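Long-range contact in latency-associated nuclear antigen (Murid herpesvirus 4, PDB 4BLG), which probably binds viral DNA through its C-terminal domain, the part crystallised here, which associates with a second copy of itself: residues Val63-Val68 and Tyr84-Phe89. Sequence-based numbering, arbitrary orientation.
Sequences VLSTPV and YYLLSF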
loop_
_atom_site.group_PDB
_atom_site.type_symbol
_atom_site.label_atom_id
_atom_site.label_comp_id
_atom_site.label_asym_id
_atom_site.label_seq_id
_atom_site.Cartn_x
_atom_site.Cartn_y
_atom_site.Cartn_z
ATOM N N VAL A 63 -11.427 -6.435 8.287
ATOM C CA VAL A 63 -10.008 -6.242 8.021
ATOM C C VAL A 63 -9.674 -7.059 6.797
ATOM O O VAL A 63 -9.874 -8.269 6.795
ATOM C CB VAL A 63 -9.106 -6.754 9.171
ATOM C CG1 VAL A 63 -7.698 -6.195 9.026
ATOM C CG2 VAL A 63 -9.685 -6.385 10.525
ATOM N N LEU A 64 -9.176 -6.402 5.751
ATOM C CA LEU A 64 -8.795 -7.107 4.537
ATOM C C LEU A 64 -7.339 -6.817 4.242
ATOM O O LEU A 64 -6.924 -5.660 4.232
ATOM C CB LEU A 64 -9.662 -6.663 3.368
ATOM C CG LEU A 64 -11.170 -6.614 3.638
ATOM C CD1 LEU A 64 -11.894 -6.109 2.406
ATOM C CD2 LEU A 64 -11.716 -7.966 4.040
ATOM N N SER A 65 -6.558 -7.863 4.005
ATOM C CA SER A 65 -5.141 -7.677 3.745
ATOM C C SER A 65 -4.727 -8.121 2.352
ATOM O O SER A 65 -5.199 -9.124 1.822
ATOM C CB SER A 65 -4.290 -8.395 4.789
ATOM O OG SER A 65 -4.482 -7.831 6.073
ATOM N N THR A 66 -3.833 -7.335 1.773
ATOM C CA THR A 66 -3.242 -7.636 0.490
ATOM C C THR A 66 -2.278 -8.802 0.633
ATOM O O THR A 66 -1.874 -9.146 1.749
ATOM C CB THR A 66 -2.412 -6.453 0.008
ATOM O OG1 THR A 66 -1.329 -6.243 0.924
ATOM C CG2 THR A 66 -3.253 -5.210 -0.063
ATOM N N PRO A 67 -1.899 -9.413 -0.493
ATOM C CA PRO A 67 -0.761 -10.336 -0.440
ATOM C C PRO A 67 0.500 -9.582 -0.061
ATOM O O PRO A 67 0.486 -8.340 0.015
ATOM C CB PRO A 67 -0.666 -10.883 -1.864
ATOM C CG PRO A 67 -1.577 -10.047 -2.696
ATOM C CD PRO A 67 -2.582 -9.436 -1.793
ATOM N N VAL A 68 1.570 -10.320 0.202
ATOM C CA VAL A 68 2.846 -9.711 0.532
ATOM C C VAL A 68 3.480 -9.183 -0.757
ATOM O O VAL A 68 3.515 -9.892 -1.755
ATOM C CB VAL A 68 3.794 -10.730 1.182
ATOM C CG1 VAL A 68 5.122 -10.087 1.519
ATOM C CG2 VAL A 68 3.157 -11.345 2.439
ATOM N N TYR A 84 9.823 -6.185 2.816
ATOM C CA TYR A 84 8.504 -6.598 2.358
ATOM C C TYR A 84 7.409 -5.901 3.157
ATOM O O TYR A 84 7.665 -5.352 4.218
ATOM C CB TYR A 84 8.367 -8.105 2.459
ATOM C CG TYR A 84 9.453 -8.857 1.723
ATOM C CD1 TYR A 84 10.655 -9.161 2.345
ATOM C CD2 TYR A 84 9.279 -9.256 0.414
ATOM C CE1 TYR A 84 11.647 -9.851 1.680
ATOM C CE2 TYR A 84 10.271 -9.944 -0.261
ATOM C CZ TYR A 84 11.450 -10.237 0.375
ATOM O OH TYR A 84 12.431 -10.925 -0.301
ATOM N N TYR A 85 6.190 -5.901 2.623
ATOM C CA TYR A 85 5.069 -5.247 3.289
ATOM C C TYR A 85 3.757 -5.864 2.871
ATOM O O TYR A 85 3.684 -6.584 1.894
ATOM C CB TYR A 85 5.025 -3.752 2.961
ATOM C CG TYR A 85 4.340 -3.442 1.642
ATOM C CD1 TYR A 85 5.057 -3.417 0.450
ATOM C CD2 TYR A 85 2.976 -3.168 1.590
ATOM C CE1 TYR A 85 4.430 -3.133 -0.761
ATOM C CE2 TYR A 85 2.346 -2.879 0.390
ATOM C CZ TYR A 85 3.076 -2.865 -0.782
ATOM O OH TYR A 85 2.444 -2.577 -1.974
ATOM N N LEU A 86 2.716 -5.568 3.634
ATOM C CA LEU A 86 1.357 -5.804 3.193
ATOM C C LEU A 86 0.505 -4.723 3.819
ATOM O O LEU A 86 0.928 -4.058 4.758
ATOM C CB LEU A 86 0.855 -7.198 3.581
ATOM C CG LEU A 86 0.752 -7.576 5.064
ATOM C CD1 LEU A 86 -0.375 -6.849 5.771
ATOM C CD2 LEU A 86 0.542 -9.074 5.177
ATOM N N LEU A 87 -0.685 -4.544 3.268
ATOM C CA LEU A 87 -1.631 -3.557 3.745
ATOM C C LEU A 87 -2.851 -4.267 4.288
ATOM O O LEU A 87 -3.352 -5.198 3.668
ATOM C CB LEU A 87 -2.061 -2.643 2.596
ATOM C CG LEU A 87 -1.007 -1.665 2.087
ATOM C CD1 LEU A 87 -1.535 -0.931 0.866
ATOM C CD2 LEU A 87 -0.636 -0.689 3.184
ATOM N N SER A 88 -3.322 -3.820 5.445
ATOM C CA SER A 88 -4.521 -4.376 6.049
ATOM C C SER A 88 -5.499 -3.241 6.135
ATOM O O SER A 88 -5.302 -2.314 6.917
ATOM C CB SER A 88 -4.238 -4.929 7.451
ATOM O OG SER A 88 -3.216 -5.908 7.432
ATOM N N PHE A 89 -6.544 -3.304 5.318
ATOM C CA PHE A 89 -7.507 -2.216 5.222
ATOM C C PHE A 89 -8.597 -2.335 6.281
ATOM O O PHE A 89 -9.076 -3.433 6.563
ATOM C CB PHE A 89 -8.135 -2.199 3.830
ATOM C CG PHE A 89 -7.136 -2.032 2.725
ATOM C CD1 PHE A 89 -6.692 -0.771 2.360
ATOM C CD2 PHE A 89 -6.638 -3.132 2.051
ATOM C CE1 PHE A 89 -5.759 -0.612 1.343
ATOM C CE2 PHE A 89 -5.708 -2.982 1.037
ATOM C CZ PHE A 89 -5.272 -1.718 0.679
#
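Val63 meets Phe89 and Ser88 across the antiparallel segments: its CA-H points at Phe89 O, and its CG1, anti to the backbone N (chi1 -164°), lies 4.0 Å from Ser88 CB. Leu64 and Phe89 form a hydrogen-bonded pair, with Leu64 N to Phe89 O at 3.1 Å and Phe89 N to Leu64 O at 2.6 Å. Ser65 and Ser88 follow as a non-hydrogen-bonded pair, and their hydroxyls meet across it: Ser88 OG donates to Ser65 OG at 2.7 Å, while Ser65 OG also bonds to Ile58 O. Thr66 engages both backbone polar atoms of Leu87: Thr66 N donates to Leu87 O (2.9 Å), and Leu87 N donates to Thr66 OG1, 3.0 Å away and nearly straight at 176°. With CB directed toward the strand, chi1 of 63° sets OG1 between the backbone N and the carbonyl carbon, within reach of Leu87 N; the same hydroxyl donates to Pro67 O, whereas Thr66 O bonds His55 ND1. Thr66 CG2 comes in at the edge of the Phe89 ring, 3.5 Å from CE2. Val68 CG1 rests 3.9 Å from Tyr84 CB. In the antiparallel sheet of the LANA DNA-binding domain, the contact joins interrupted strand 64-70, outermost within this chain, to strand 84-90, which also pairs with strand 39-45. Helix 48-57 packs on Val68 and Tyr84, whereas Leu64, Thr66, Pro67 and Tyr85 pack against the second subunit, and Tyr85 OH hydrogen-bonds to Tyr85 OH of that subunit.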